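Local coordinates for protein alpha-amylase (Eisenia fetida, PDB 6M4K) that probably catalyses the endohydrolysis of alpha-1,4-glucosidic linkages in starch-like polysaccharides, as a calcium-binding glycoside hydrolase of family 13, at residues V340-S345 and N393-H398; R387-Y392 and S454-R459; F197-C202 and G208-I213. One frame throughout, in Å; residues are numbered along the deposited sequence.

Contact 1: residues V340-S345 and N393-H398; sequences VRLMSS and NMVRFH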
ATOM      1  N   VAL A 340       7.615   2.842  -1.839  1.00 12.33           N
ATOM      2  CA  VAL A 340       7.202   1.461  -1.560  1.00 11.66           C
ATOM      3  C   VAL A 340       6.284   1.393  -0.347  1.00 11.41           C
ATOM      4  O   VAL A 340       6.624   1.888   0.737  1.00 12.03           O
ATOM      5  CB  VAL A 340       8.421   0.556  -1.343  1.00 11.97           C
ATOM      6  CG1 VAL A 340       7.964  -0.855  -0.946  1.00 13.67           C
ATOM      7  CG2 VAL A 340       9.292   0.521  -2.601  1.00 13.89           C
ATOM      8  N   ARG A 341       5.132   0.741  -0.529  1.00 12.17           N
ATOM      9  CA  ARG A 341       4.215   0.408   0.550  1.00 12.02           C
ATOM     10  C   ARG A 341       4.122  -1.112   0.645  1.00 11.67           C
ATOM     11  O   ARG A 341       3.932  -1.793  -0.371  1.00 13.40           O
ATOM     12  CB  ARG A 341       2.830   0.997   0.265  1.00 12.34           C
ATOM     13  CG  ARG A 341       1.798   0.702   1.351  1.00 13.30           C
ATOM     14  CD  ARG A 341       0.402   1.175   0.959  1.00 13.64           C
ATOM     15  NE  ARG A 341      -0.115   0.419  -0.180  1.00 14.73           N
ATOM     16  CZ  ARG A 341      -1.140   0.797  -0.946  1.00 13.92           C
ATOM     17  NH1 ARG A 341      -1.782   1.927  -0.702  1.00 13.89           N
ATOM     18  NH2 ARG A 341      -1.533   0.039  -1.970  1.00 15.33           N
ATOM     19  N   LEU A 342       4.272  -1.643   1.853  1.00 11.96           N
ATOM     20  CA  LEU A 342       4.050  -3.064   2.114  1.00 12.32           C
ATOM     21  C   LEU A 342       2.663  -3.276   2.706  1.00 11.80           C
ATOM     22  O   LEU A 342       2.275  -2.593   3.659  1.00 13.10           O
ATOM     23  CB  LEU A 342       5.078  -3.605   3.110  1.00 14.28           C
ATOM     24  CG  LEU A 342       6.562  -3.393   2.820  1.00 14.73           C
ATOM     25  CD1 LEU A 342       7.414  -4.212   3.778  1.00 16.24           C
ATOM     26  CD2 LEU A 342       6.897  -3.755   1.390  1.00 15.52           C
ATOM     27  N   MET A 343       1.931  -4.231   2.152  1.00 13.86           N
ATOM     28  CA  MET A 343       0.679  -4.660   2.752  1.00 12.41           C
ATOM     29  C   MET A 343       0.949  -5.402   4.060  1.00 13.92           C
ATOM     30  O   MET A 343       1.949  -6.112   4.203  1.00 14.14           O
ATOM     31  CB  MET A 343      -0.020  -5.605   1.769  1.00 13.07           C
ATOM     32  CG  MET A 343      -1.358  -6.156   2.241  1.00 14.91           C
ATOM     33  SD  MET A 343      -2.515  -4.805   2.493  1.00 15.87           S
ATOM     34  CE  MET A 343      -3.868  -5.724   3.241  1.00 14.79           C
ATOM     35  N   SER A 344       0.052  -5.232   5.024  1.00 12.63           N
ATOM     36  CA  SER A 344       0.050  -6.046   6.236  1.00 13.11           C
ATOM     37  C   SER A 344      -1.367  -6.558   6.445  1.00 13.53           C
ATOM     38  O   SER A 344      -2.301  -5.764   6.602  1.00 13.19           O
ATOM     39  CB  SER A 344       0.551  -5.266   7.455  1.00 14.65           C
ATOM     40  OG  SER A 344       0.902  -6.169   8.495  1.00 14.70           O
ATOM     41  N   SER A 345      -1.520  -7.885   6.428  1.00 12.89           N
ATOM     42  CA  SER A 345      -2.813  -8.525   6.216  1.00 12.44           C
ATOM     43  C   SER A 345      -3.306  -9.293   7.434  1.00 13.18           C
ATOM     44  O   SER A 345      -2.559  -9.594   8.372  1.00 13.13           O
ATOM     45  CB  SER A 345      -2.713  -9.532   5.068  1.00 13.54           C
ATOM     46  OG  SER A 345      -2.124  -8.946   3.926  1.00 13.43           O
ATOM     47  N   ASN A 393      14.359  -7.073   6.855  1.00 13.97           N
ATOM     48  CA  ASN A 393      15.773  -6.993   6.508  1.00 15.21           C
ATOM     49  C   ASN A 393      15.979  -6.435   5.107  1.00 13.39           C
ATOM     50  O   ASN A 393      17.014  -5.819   4.834  1.00 13.71           O
ATOM     51  CB  ASN A 393      16.458  -8.346   6.689  1.00 15.11           C
ATOM     52  CG  ASN A 393      16.993  -8.530   8.094  1.00 18.10           C
ATOM     53  OD1 ASN A 393      16.826  -7.656   8.948  1.00 18.32           O
ATOM     54  ND2 ASN A 393      17.651  -9.661   8.342  1.00 18.24           N
ATOM     55  N   MET A 394      15.006  -6.620   4.210  1.00 14.05           N
ATOM     56  CA  MET A 394      15.081  -5.957   2.918  1.00 12.27           C
ATOM     57  C   MET A 394      14.688  -4.488   3.002  1.00 13.52           C
ATOM     58  O   MET A 394      15.129  -3.701   2.158  1.00 13.66           O
ATOM     59  CB  MET A 394      14.271  -6.698   1.852  1.00 15.47           C
ATOM     60  CG  MET A 394      14.941  -7.988   1.367  1.00 16.30           C
ATOM     61  SD  MET A 394      16.632  -7.765   0.780  1.00 15.96           S
ATOM     62  CE  MET A 394      16.396  -6.545  -0.518  1.00 16.33           C
ATOM     63  N   VAL A 395      13.894  -4.098   4.000  1.00 13.36           N
ATOM     64  CA  VAL A 395      13.709  -2.673   4.264  1.00 13.75           C
ATOM     65  C   VAL A 395      15.017  -2.049   4.726  1.00 14.22           C
ATOM     66  O   VAL A 395      15.396  -0.965   4.267  1.00 13.76           O
ATOM     67  CB  VAL A 395      12.564  -2.466   5.266  1.00 13.37           C
ATOM     68  CG1 VAL A 395      12.537  -1.032   5.821  1.00 14.51           C
ATOM     69  CG2 VAL A 395      11.231  -2.844   4.617  1.00 14.31           C
ATOM     70  N   ARG A 396      15.743  -2.735   5.611  1.00 14.00           N
ATOM     71  CA  ARG A 396      17.070  -2.262   5.995  1.00 15.08           C
ATOM     72  C   ARG A 396      18.002  -2.183   4.788  1.00 14.47           C
ATOM     73  O   ARG A 396      18.716  -1.189   4.625  1.00 14.77           O
ATOM     74  CB  ARG A 396      17.648  -3.129   7.121  1.00 14.83           C
ATOM     75  CG  ARG A 396      19.011  -2.644   7.615  1.00 16.11           C
ATOM     76  CD  ARG A 396      19.415  -3.322   8.908  1.00 18.50           C
ATOM     77  NE  ARG A 396      19.581  -4.757   8.698  1.00 17.61           N
ATOM     78  CZ  ARG A 396      19.986  -5.614   9.627  1.00 22.47           C
ATOM     79  NH1 ARG A 396      20.268  -5.187  10.852  1.00 24.79           N
ATOM     80  NH2 ARG A 396      20.114  -6.901   9.322  1.00 20.50           N
ATOM     81  N   PHE A 397      17.994  -3.207   3.922  1.00 13.36           N
ATOM     82  CA  PHE A 397      18.773  -3.160   2.684  1.00 14.09           C
ATOM     83  C   PHE A 397      18.408  -1.921   1.879  1.00 13.60           C
ATOM     84  O   PHE A 397      19.280  -1.166   1.445  1.00 14.00           O
ATOM     85  CB  PHE A 397      18.486  -4.433   1.870  1.00 14.28           C
ATOM     86  CG  PHE A 397      19.254  -4.550   0.562  1.00 14.42           C
ATOM     87  CD1 PHE A 397      18.899  -3.796  -0.548  1.00 14.36           C
ATOM     88  CD2 PHE A 397      20.275  -5.490   0.424  1.00 14.93           C
ATOM     89  CE1 PHE A 397      19.575  -3.932  -1.742  1.00 14.61           C
ATOM     90  CE2 PHE A 397      20.958  -5.640  -0.770  1.00 15.09           C
ATOM     91  CZ  PHE A 397      20.619  -4.859  -1.856  1.00 15.08           C
ATOM     92  N   HIS A 398      17.110  -1.711   1.670  1.00 13.52           N
ATOM     93  CA  HIS A 398      16.612  -0.543   0.947  1.00 13.34           C
ATOM     94  C   HIS A 398      17.129   0.748   1.562  1.00 12.89           C
ATOM     95  O   HIS A 398      17.570   1.651   0.842  1.00 14.19           O
ATOM     96  CB  HIS A 398      15.086  -0.593   1.029  1.00 13.10           C
ATOM     97  CG  HIS A 398      14.377   0.605   0.471  1.00 13.05           C
ATOM     98  ND1 HIS A 398      13.862   0.637  -0.807  1.00 14.90           N
ATOM     99  CD2 HIS A 398      14.035   1.783   1.045  1.00 14.21           C
ATOM    100  CE1 HIS A 398      13.242   1.791  -1.001  1.00 13.50           C
ATOM    101  NE2 HIS A 398      13.356   2.514   0.101  1.00 14.67           N
TER

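Contact 2: residues R387-Y392 and S454-R459; sequences RWREMY and SCDNNR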
ATOM      1  N   ARG A 387       6.555  -7.573   9.611  1.00 14.64           N
ATOM      2  CA  ARG A 387       7.407  -8.182  10.624  1.00 15.02           C
ATOM      3  C   ARG A 387       8.111  -9.453  10.159  1.00 15.97           C
ATOM      4  O   ARG A 387       8.839 -10.060  10.954  1.00 16.39           O
ATOM      5  CB  ARG A 387       6.604  -8.488  11.893  1.00 14.99           C
ATOM      6  CG  ARG A 387       6.156  -7.284  12.708  1.00 16.00           C
ATOM      7  CD  ARG A 387       6.077  -7.681  14.174  1.00 16.09           C
ATOM      8  NE  ARG A 387       5.565  -6.635  15.048  1.00 17.48           N
ATOM      9  CZ  ARG A 387       5.741  -6.648  16.365  1.00 22.39           C
ATOM     10  NH1 ARG A 387       6.424  -7.641  16.925  1.00 23.36           N
ATOM     11  NH2 ARG A 387       5.252  -5.674  17.121  1.00 20.77           N
ATOM     12  N   TRP A 388       7.916  -9.892   8.918  1.00 15.27           N
ATOM     13  CA  TRP A 388       8.688 -11.023   8.417  1.00 15.68           C
ATOM     14  C   TRP A 388      10.134 -10.592   8.232  1.00 16.26           C
ATOM     15  O   TRP A 388      10.404  -9.519   7.687  1.00 15.02           O
ATOM     16  CB  TRP A 388       8.148 -11.484   7.066  1.00 16.93           C
ATOM     17  CG  TRP A 388       6.751 -12.053   7.061  1.00 15.62           C
ATOM     18  CD1 TRP A 388       5.870 -12.114   8.098  1.00 17.57           C
ATOM     19  CD2 TRP A 388       6.088 -12.636   5.935  1.00 15.57           C
ATOM     20  NE1 TRP A 388       4.688 -12.708   7.687  1.00 18.38           N
ATOM     21  CE2 TRP A 388       4.805 -13.036   6.359  1.00 17.58           C
ATOM     22  CE3 TRP A 388       6.462 -12.862   4.607  1.00 17.22           C
ATOM     23  CZ2 TRP A 388       3.900 -13.658   5.504  1.00 18.72           C
ATOM     24  CZ3 TRP A 388       5.559 -13.471   3.757  1.00 17.80           C
ATOM     25  CH2 TRP A 388       4.292 -13.861   4.210  1.00 17.21           C
ATOM     26  N   ARG A 389      11.073 -11.446   8.653  1.00 15.83           N
ATOM     27  CA  ARG A 389      12.485 -11.090   8.548  1.00 17.76           C
ATOM     28  C   ARG A 389      12.873 -10.770   7.110  1.00 16.93           C
ATOM     29  O   ARG A 389      13.658  -9.845   6.859  1.00 16.99           O
ATOM     30  CB  ARG A 389      13.372 -12.215   9.102  1.00 18.73           C
ATOM     31  CG  ARG A 389      14.877 -11.903   9.063  1.00 19.54           C
ATOM     32  CD  ARG A 389      15.714 -13.141   9.407  1.00 21.84           C
ATOM     33  NE  ARG A 389      15.540 -14.122   8.346  1.00 21.18           N
ATOM     34  CZ  ARG A 389      14.759 -15.191   8.417  1.00 24.34           C
ATOM     35  NH1 ARG A 389      14.101 -15.486   9.535  1.00 25.41           N
ATOM     36  NH2 ARG A 389      14.646 -15.971   7.346  1.00 22.69           N
ATOM     37  N   GLU A 390      12.358 -11.541   6.146  1.00 15.68           N
ATOM     38  CA  GLU A 390      12.700 -11.296   4.752  1.00 18.22           C
ATOM     39  C   GLU A 390      12.261  -9.905   4.318  1.00 17.80           C
ATOM     40  O   GLU A 390      12.935  -9.268   3.497  1.00 19.33           O
ATOM     41  CB  GLU A 390      12.075 -12.370   3.862  1.00 19.47           C
ATOM     42  CG  GLU A 390      12.525 -13.808   4.188  1.00 19.56           C
ATOM     43  CD  GLU A 390      11.643 -14.532   5.203  1.00 24.04           C
ATOM     44  OE1 GLU A 390      10.922 -13.888   5.998  1.00 21.07           O
ATOM     45  OE2 GLU A 390      11.658 -15.784   5.199  1.00 23.27           O
ATOM     46  N   MET A 391      11.163  -9.408   4.888  1.00 15.50           N
ATOM     47  CA  MET A 391      10.695  -8.060   4.581  0.70 15.39           C
ATOM     48  C   MET A 391      11.498  -7.007   5.330  1.00 14.83           C
ATOM     49  O   MET A 391      12.050  -6.094   4.722  1.00 14.78           O
ATOM     50  CB  MET A 391       9.217  -7.913   4.935  0.70 16.48           C
ATOM     51  CG  MET A 391       8.283  -8.239   3.805  0.70 17.09           C
ATOM     52  SD  MET A 391       8.520  -9.918   3.192  0.70 18.20           S
ATOM     53  CE  MET A 391       7.051 -10.117   2.189  0.70 16.06           C
ATOM     54  N   TYR A 392      11.563  -7.104   6.658  1.00 14.15           N
ATOM     55  CA  TYR A 392      12.204  -6.009   7.381  1.00 13.82           C
ATOM     56  C   TYR A 392      13.701  -5.940   7.123  1.00 16.47           C
ATOM     57  O   TYR A 392      14.268  -4.844   7.123  1.00 13.98           O
ATOM     58  CB  TYR A 392      11.827  -5.959   8.865  1.00 15.36           C
ATOM     59  CG  TYR A 392      12.329  -7.079   9.761  1.00 15.91           C
ATOM     60  CD1 TYR A 392      13.672  -7.202  10.085  1.00 16.24           C
ATOM     61  CD2 TYR A 392      11.435  -7.974  10.329  1.00 15.32           C
ATOM     62  CE1 TYR A 392      14.117  -8.214  10.927  1.00 17.63           C
ATOM     63  CE2 TYR A 392      11.862  -8.973  11.187  1.00 16.28           C
ATOM     64  CZ  TYR A 392      13.198  -9.097  11.467  1.00 17.57           C
ATOM     65  OH  TYR A 392      13.621 -10.113  12.314  1.00 20.58           O
ATOM     66  N   SER A 454      18.277 -14.782   5.228  1.00 20.25           N
ATOM     67  CA  SER A 454      18.230 -15.914   6.151  1.00 20.67           C
ATOM     68  C   SER A 454      18.807 -15.613   7.529  1.00 19.72           C
ATOM     69  O   SER A 454      18.479 -16.330   8.485  1.00 21.93           O
ATOM     70  CB  SER A 454      18.970 -17.120   5.551  1.00 21.23           C
ATOM     71  OG  SER A 454      20.347 -16.861   5.359  1.00 22.38           O
ATOM     72  N   CYS A 455      19.636 -14.586   7.662  1.00 19.57           N
ATOM     73  CA  CYS A 455      20.325 -14.275   8.906  1.00 21.11           C
ATOM     74  C   CYS A 455      19.795 -12.972   9.491  1.00 23.21           C
ATOM     75  O   CYS A 455      19.147 -12.173   8.808  1.00 21.59           O
ATOM     76  CB  CYS A 455      21.833 -14.158   8.674  1.00 21.25           C
ATOM     77  SG  CYS A 455      22.545 -15.576   7.796  1.00 22.85           S
ATOM     78  N   ASP A 456      20.089 -12.762  10.775  1.00 22.56           N
ATOM     79  CA  ASP A 456      19.578 -11.587  11.470  1.00 22.35           C
ATOM     80  C   ASP A 456      20.418 -10.352  11.185  1.00 20.20           C
ATOM     81  O   ASP A 456      19.881  -9.241  11.095  1.00 21.50           O
ATOM     82  CB  ASP A 456      19.550 -11.846  12.975  1.00 22.47           C
ATOM     83  CG  ASP A 456      18.647 -12.995  13.344  1.00 27.69           C
ATOM     84  OD1 ASP A 456      17.534 -13.095  12.781  1.00 25.52           O
ATOM     85  OD2 ASP A 456      19.057 -13.809  14.197  1.00 28.02           O
ATOM     86  N   ASN A 457      21.726 -10.525  11.046  1.00 20.57           N
ATOM     87  CA  ASN A 457      22.671  -9.427  10.970  1.00 19.95           C
ATOM     88  C   ASN A 457      23.343  -9.413   9.602  1.00 22.71           C
ATOM     89  O   ASN A 457      23.267 -10.384   8.844  1.00 22.78           O
ATOM     90  CB  ASN A 457      23.710  -9.566  12.095  1.00 22.38           C
ATOM     91  CG  ASN A 457      23.058  -9.761  13.456  1.00 26.22           C
ATOM     92  OD1 ASN A 457      22.083  -9.086  13.788  1.00 25.36           O
ATOM     93  ND2 ASN A 457      23.574 -10.706  14.237  1.00 26.07           N
ATOM     94  N   ASN A 458      23.988  -8.295   9.275  1.00 21.27           N
ATOM     95  CA  ASN A 458      24.624  -8.161   7.970  1.00 20.46           C
ATOM     96  C   ASN A 458      26.079  -8.618   7.961  1.00 21.36           C
ATOM     97  O   ASN A 458      26.689  -8.684   6.889  1.00 19.63           O
ATOM     98  CB  ASN A 458      24.545  -6.712   7.476  1.00 21.57           C
ATOM     99  CG  ASN A 458      25.606  -5.826   8.100  1.00 24.57           C
ATOM    100  OD1 ASN A 458      25.618  -5.614   9.313  1.00 28.08           O
ATOM    101  ND2 ASN A 458      26.505  -5.312   7.276  1.00 27.07           N
ATOM    102  N   ARG A 459      26.645  -8.921   9.123  1.00 23.07           N
ATOM    103  CA  ARG A 459      28.033  -9.338   9.243  1.00 27.11           C
ATOM    104  C   ARG A 459      28.137 -10.255  10.449  1.00 25.07           C
ATOM    105  O   ARG A 459      27.278 -10.216  11.338  1.00 25.34           O
ATOM    106  CB  ARG A 459      28.956  -8.132   9.421  1.00 26.54           C
ATOM    107  CG  ARG A 459      28.708  -7.368  10.704  1.00 29.69           C
ATOM    108  CD  ARG A 459      29.596  -6.148  10.764  1.00 37.61           C
ATOM    109  NE  ARG A 459      29.332  -5.327  11.940  1.00 40.04           N
ATOM    110  CZ  ARG A 459      29.930  -4.163  12.174  1.00 43.96           C
ATOM    111  NH1 ARG A 459      30.816  -3.694  11.307  1.00 39.21           N
ATOM    112  NH2 ARG A 459      29.640  -3.469  13.266  1.00 43.27           N
TER
HETATM  113  O   HOH W   1      16.235 -10.636  12.339  1.00 27.18           O

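Contact 3: residues F197-C202 and G208-I213; sequences FRLDAC and GDLEAI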
ATOM      1  N   PHE A 197      -2.667  11.437   3.051  1.00 13.31           N
ATOM      2  CA  PHE A 197      -3.864  10.669   2.738  1.00 13.25           C
ATOM      3  C   PHE A 197      -3.610   9.743   1.567  1.00 12.62           C
ATOM      4  O   PHE A 197      -2.976  10.134   0.579  1.00 13.57           O
ATOM      5  CB  PHE A 197      -5.049  11.578   2.386  1.00 13.71           C
ATOM      6  CG  PHE A 197      -5.448  12.489   3.500  1.00 14.13           C
ATOM      7  CD1 PHE A 197      -4.794  13.701   3.700  1.00 15.75           C
ATOM      8  CD2 PHE A 197      -6.470  12.137   4.361  1.00 15.63           C
ATOM      9  CE1 PHE A 197      -5.156  14.528   4.754  1.00 16.92           C
ATOM     10  CE2 PHE A 197      -6.836  12.956   5.406  1.00 16.07           C
ATOM     11  CZ  PHE A 197      -6.177  14.158   5.603  1.00 17.20           C
ATOM     12  N   ARG A 198      -4.111   8.514   1.686  1.00 13.05           N
ATOM     13  CA  ARG A 198      -4.346   7.636   0.548  1.00 12.27           C
ATOM     14  C   ARG A 198      -5.776   7.915   0.102  1.00 12.86           C
ATOM     15  O   ARG A 198      -6.718   7.634   0.846  1.00 14.04           O
ATOM     16  CB  ARG A 198      -4.215   6.185   1.010  1.00 13.18           C
ATOM     17  CG  ARG A 198      -4.556   5.134  -0.043  1.00 12.88           C
ATOM     18  CD  ARG A 198      -5.936   4.495   0.161  1.00 13.20           C
ATOM     19  NE  ARG A 198      -6.179   3.475  -0.859  1.00 12.96           N
ATOM     20  CZ  ARG A 198      -7.378   2.992  -1.175  1.00 13.55           C
ATOM     21  NH1 ARG A 198      -8.464   3.415  -0.544  1.00 14.85           N
ATOM     22  NH2 ARG A 198      -7.487   2.076  -2.128  1.00 14.79           N
ATOM     23  N   LEU A 199      -5.963   8.502  -1.076  1.00 12.77           N
ATOM     24  CA  LEU A 199      -7.305   8.892  -1.515  1.00 13.36           C
ATOM     25  C   LEU A 199      -7.961   7.754  -2.297  1.00 12.89           C
ATOM     26  O   LEU A 199      -7.514   7.379  -3.383  1.00 13.91           O
ATOM     27  CB  LEU A 199      -7.295  10.216  -2.281  1.00 14.19           C
ATOM     28  CG  LEU A 199      -6.946  11.454  -1.459  1.00 14.00           C
ATOM     29  CD1 LEU A 199      -7.049  12.685  -2.338  1.00 16.11           C
ATOM     30  CD2 LEU A 199      -7.830  11.608  -0.219  1.00 15.58           C
ATOM     31  N   ASP A 200      -9.032   7.215  -1.732  1.00 12.66           N
ATOM     32  CA  ASP A 200      -9.774   6.110  -2.319  1.00 12.94           C
ATOM     33  C   ASP A 200     -10.503   6.524  -3.600  1.00 14.01           C
ATOM     34  O   ASP A 200     -11.051   7.628  -3.700  1.00 13.67           O
ATOM     35  CB  ASP A 200     -10.814   5.676  -1.285  1.00 13.78           C
ATOM     36  CG  ASP A 200     -11.646   4.513  -1.733  1.00 15.51           C
ATOM     37  OD1 ASP A 200     -11.088   3.412  -1.857  1.00 15.82           O
ATOM     38  OD2 ASP A 200     -12.871   4.693  -1.926  1.00 16.76           O
ATOM     39  N   ALA A 201     -10.525   5.615  -4.576  1.00 13.32           N
ATOM     40  CA  ALA A 201     -11.437   5.695  -5.729  1.00 14.19           C
ATOM     41  C   ALA A 201     -11.250   6.964  -6.559  1.00 16.05           C
ATOM     42  O   ALA A 201     -12.208   7.521  -7.101  1.00 14.89           O
ATOM     43  CB  ALA A 201     -12.899   5.511  -5.309  1.00 15.61           C
ATOM     44  N   CYS A 202     -10.003   7.405  -6.717  1.00 13.64           N
ATOM     45  CA  CYS A 202      -9.763   8.657  -7.433  1.00 14.07           C
ATOM     46  C   CYS A 202     -10.102   8.574  -8.915  1.00 14.58           C
ATOM     47  O   CYS A 202     -10.393   9.612  -9.520  1.00 15.19           O
ATOM     48  CB  CYS A 202      -8.325   9.140  -7.237  1.00 14.42           C
ATOM     49  SG  CYS A 202      -8.041   9.916  -5.645  1.00 15.27           S
ATOM     50  N   GLY A 208     -10.058  17.966 -11.583  1.00 17.66           N
ATOM     51  CA  GLY A 208     -10.353  19.343 -11.215  1.00 20.31           C
ATOM     52  C   GLY A 208     -11.053  19.471  -9.876  1.00 17.26           C
ATOM     53  O   GLY A 208     -10.855  20.451  -9.159  1.00 18.55           O
ATOM     54  N   ASP A 209     -11.887  18.488  -9.520  1.00 18.45           N
ATOM     55  CA  ASP A 209     -12.533  18.511  -8.207  1.00 17.00           C
ATOM     56  C   ASP A 209     -11.525  18.206  -7.114  1.00 14.98           C
ATOM     57  O   ASP A 209     -11.509  18.865  -6.070  1.00 17.34           O
ATOM     58  CB  ASP A 209     -13.681  17.502  -8.145  1.00 17.20           C
ATOM     59  CG  ASP A 209     -14.847  17.870  -9.050  1.00 19.40           C
ATOM     60  OD1 ASP A 209     -14.949  19.042  -9.477  1.00 20.24           O
ATOM     61  OD2 ASP A 209     -15.663  16.984  -9.337  1.00 19.24           O
ATOM     62  N   LEU A 210     -10.657  17.215  -7.352  1.00 17.07           N
ATOM     63  CA  LEU A 210      -9.565  16.948  -6.421  1.00 16.57           C
ATOM     64  C   LEU A 210      -8.672  18.171  -6.250  1.00 16.19           C
ATOM     65  O   LEU A 210      -8.269  18.503  -5.130  1.00 16.62           O
ATOM     66  CB  LEU A 210      -8.752  15.743  -6.900  1.00 16.10           C
ATOM     67  CG  LEU A 210      -9.420  14.380  -6.694  1.00 16.10           C
ATOM     68  CD1 LEU A 210      -8.746  13.300  -7.530  1.00 18.34           C
ATOM     69  CD2 LEU A 210      -9.387  13.986  -5.206  1.00 17.95           C
ATOM     70  N   GLU A 211      -8.367  18.874  -7.348  1.00 17.34           N
ATOM     71  CA  GLU A 211      -7.525  20.063  -7.230  1.00 17.85           C
ATOM     72  C   GLU A 211      -8.180  21.118  -6.347  1.00 16.23           C
ATOM     73  O   GLU A 211      -7.510  21.758  -5.527  1.00 17.94           O
ATOM     74  CB  GLU A 211      -7.205  20.644  -8.610  1.00 19.04           C
ATOM     75  CG  GLU A 211      -6.307  21.875  -8.546  1.00 24.18           C
ATOM     76  CD  GLU A 211      -6.042  22.485  -9.907  1.00 33.00           C
ATOM     77  OE1 GLU A 211      -6.134  21.762 -10.919  1.00 23.59           O
ATOM     78  OE2 GLU A 211      -5.745  23.696  -9.961  1.00 38.86           O
ATOM     79  N   ALA A 212      -9.499  21.289  -6.482  1.00 18.25           N
ATOM     80  CA  ALA A 212     -10.206  22.283  -5.678  1.00 19.13           C
ATOM     81  C   ALA A 212     -10.223  21.902  -4.205  1.00 17.25           C
ATOM     82  O   ALA A 212     -10.127  22.769  -3.332  1.00 18.36           O
ATOM     83  CB  ALA A 212     -11.636  22.446  -6.191  1.00 19.60           C
ATOM     84  N   ILE A 213     -10.377  20.609  -3.902  1.00 18.08           N
ATOM     85  CA  ILE A 213     -10.337  20.158  -2.513  1.00 18.37           C
ATOM     86  C   ILE A 213      -8.937  20.328  -1.936  1.00 15.81           C
ATOM     87  O   ILE A 213      -8.758  20.861  -0.834  1.00 17.39           O
ATOM     88  CB  ILE A 213     -10.828  18.702  -2.412  1.00 17.93           C
ATOM     89  CG1 ILE A 213     -12.306  18.614  -2.823  1.00 19.94           C
ATOM     90  CG2 ILE A 213     -10.591  18.151  -1.007  1.00 18.69           C
ATOM     91  CD1 ILE A 213     -12.785  17.192  -3.083  1.00 21.16           C
TER

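Contact 1: residues V340-S345 and N393-H398
Val340 opens the contact by presenting its CG2 methyl to the imidazole of His398, where CE1 is the closest ring atom at 4.4 Å. The methyl comes at the ring obliquely. Both ring nitrogens of His398 are bonded to other parts of the chain, NE2 with Asp17 OD2 and ND1 with the backbone carbonyl of Leu333. This double grip fixes the rotation of the imidazole, leaves a carbon to meet the valine, and would probably favour a protonated ring.

The strand is the eighth of the TIM barrel. Through Val340 and Leu342 it hydrogen-bonds to the first strand, 19-22, closing the cylinder, while helix 389-401 covers its outer surface. Leu342 forms the second point of contact, its CD1 lying 4.1 Å from Val395 CG2, with the two side chains set obliquely to one another. With CB pointing toward the helix and CG anti to the carbonyl carbon (chi1 -53°), Leu342 carries its CD1 out to the valine. The valine uses the branch anti to its carbonyl carbon. Strand residues two apart thus meet helix residues three apart, in reverse order along the chain: Val340 pairs with His398, about one turn further along the helix than Val395, which takes Leu342. The backbones remain well separated, Val340 CA lying 9.7 Å from Val395 CA, the closest approach of the two segments at their CA atoms, and the gap is spanned by side chains with no hydrogen bond across it.

Contact 2: residues R387-Y392 and S454-R459
Arg389, in the first turn of helix 389-401, and Asp456, in an irregular loop, bring their backbones nearest, with the CA of Arg389 7.7 Å from the CA of Asp456. The side chains of Ser454 and Cys455 start away from the helix, so this loop offers carbonyl oxygens to it. Arg389 reaches across with CG anti to its backbone N (chi1 -178°), and this extended start brings its CD 3.6 Å from Cys455 O. The bend at chi3 (67°) then lays one face of the guanidinium against Ser454 O, which sits 3.5 Å above the plane, toward the rim. Its NE donates instead to Ile453 O. Glu390 OE2 makes a long salt bridge to Arg389 NH2, 3.7 Å, with the oxygen well out of the guanidinium plane.

Asp456 crosses Arg389 at about a right angle; of Arg389, its OD1 meets the aliphatic CD, at 3.8 Å. That oxygen is bonded to Ser465 OG and accepts from a water 2.8 Å away; the same water lies 2.7 Å from Tyr392 OH, in the plane of the tyrosine ring. An alanine in place of this arginine is likely to leave the carbonyl of Ile453 without its donor and to open a gap over Ser454 and Cys455.

The loop, tied by the Cys455-Cys469 disulfide, belongs to the C-terminal all-beta domain, and the helix to the catalytic barrel. Their junction here rests on a guanidinium set against backbone carbonyls, one over its face and one accepting from NE, and on a bridging water; much of the attraction is likely to be electrostatic.

Contact 3: residues F197-C202 and G208-I213
Apolar packing centres on Leu210, whose forked end meets two residues of 197-202 at once. Its CD2 methyl touches Leu199 CD1 at 3.9 Å, the two leucines sliding past each other in opposite directions. The other methyl, CD1, lies 3.9 Å from Cys202 SG. With CG beside the backbone N (chi1 -75°), the isobutyl group is carried off the helix toward the strand and the turn after it.

Strand 196-199, helix 207-214 and strand 232-235 form a beta-alpha-beta unit of the TIM barrel, in which strand 196-199 is the fourth stave and the helix lies outside. The loop between strand and helix carries His204, a ligand of the bound calcium ion, and the side chain of Cys202 is about 7 Å from that of His204. Leu199 and Leu210 also reach strand 232-235, at Ile233 and Gln235 respectively.

No hydrogen bond crosses between the segments; within 197-202, Arg198 NH1 forms a salt bridge and hydrogen bond with Asp200 OD1, 2.9 Å long and bent, with an N-H...O angle of 144°. The donor meets the anti side of that oxygen, 16° out of the carboxylate plane. The same nitrogen is also paired with Asp101 OD1.

How the contacts relate
Contacts 1 and 3 are buried strand-helix contacts of one barrel, each setting an outer helix against a strand through aliphatic side chains, with a histidine ring added in contact 1 and a cysteine in contact 3. Their centres are 26 Å apart, and their strands approach each other where Arg341 NH1 packs against Arg198 CG. Contact 2 is only partly buried and joins two domains through polar groups and water. It shares helix 389-401 with contact 1, so this helix packs on the barrel and also receives the C-terminal loop; Arg396 NH2 and Asp456 O, probably hydrogen-bonded, connect the two. Contact 3, near the calcium site, lies across the chain's centre from contact 2.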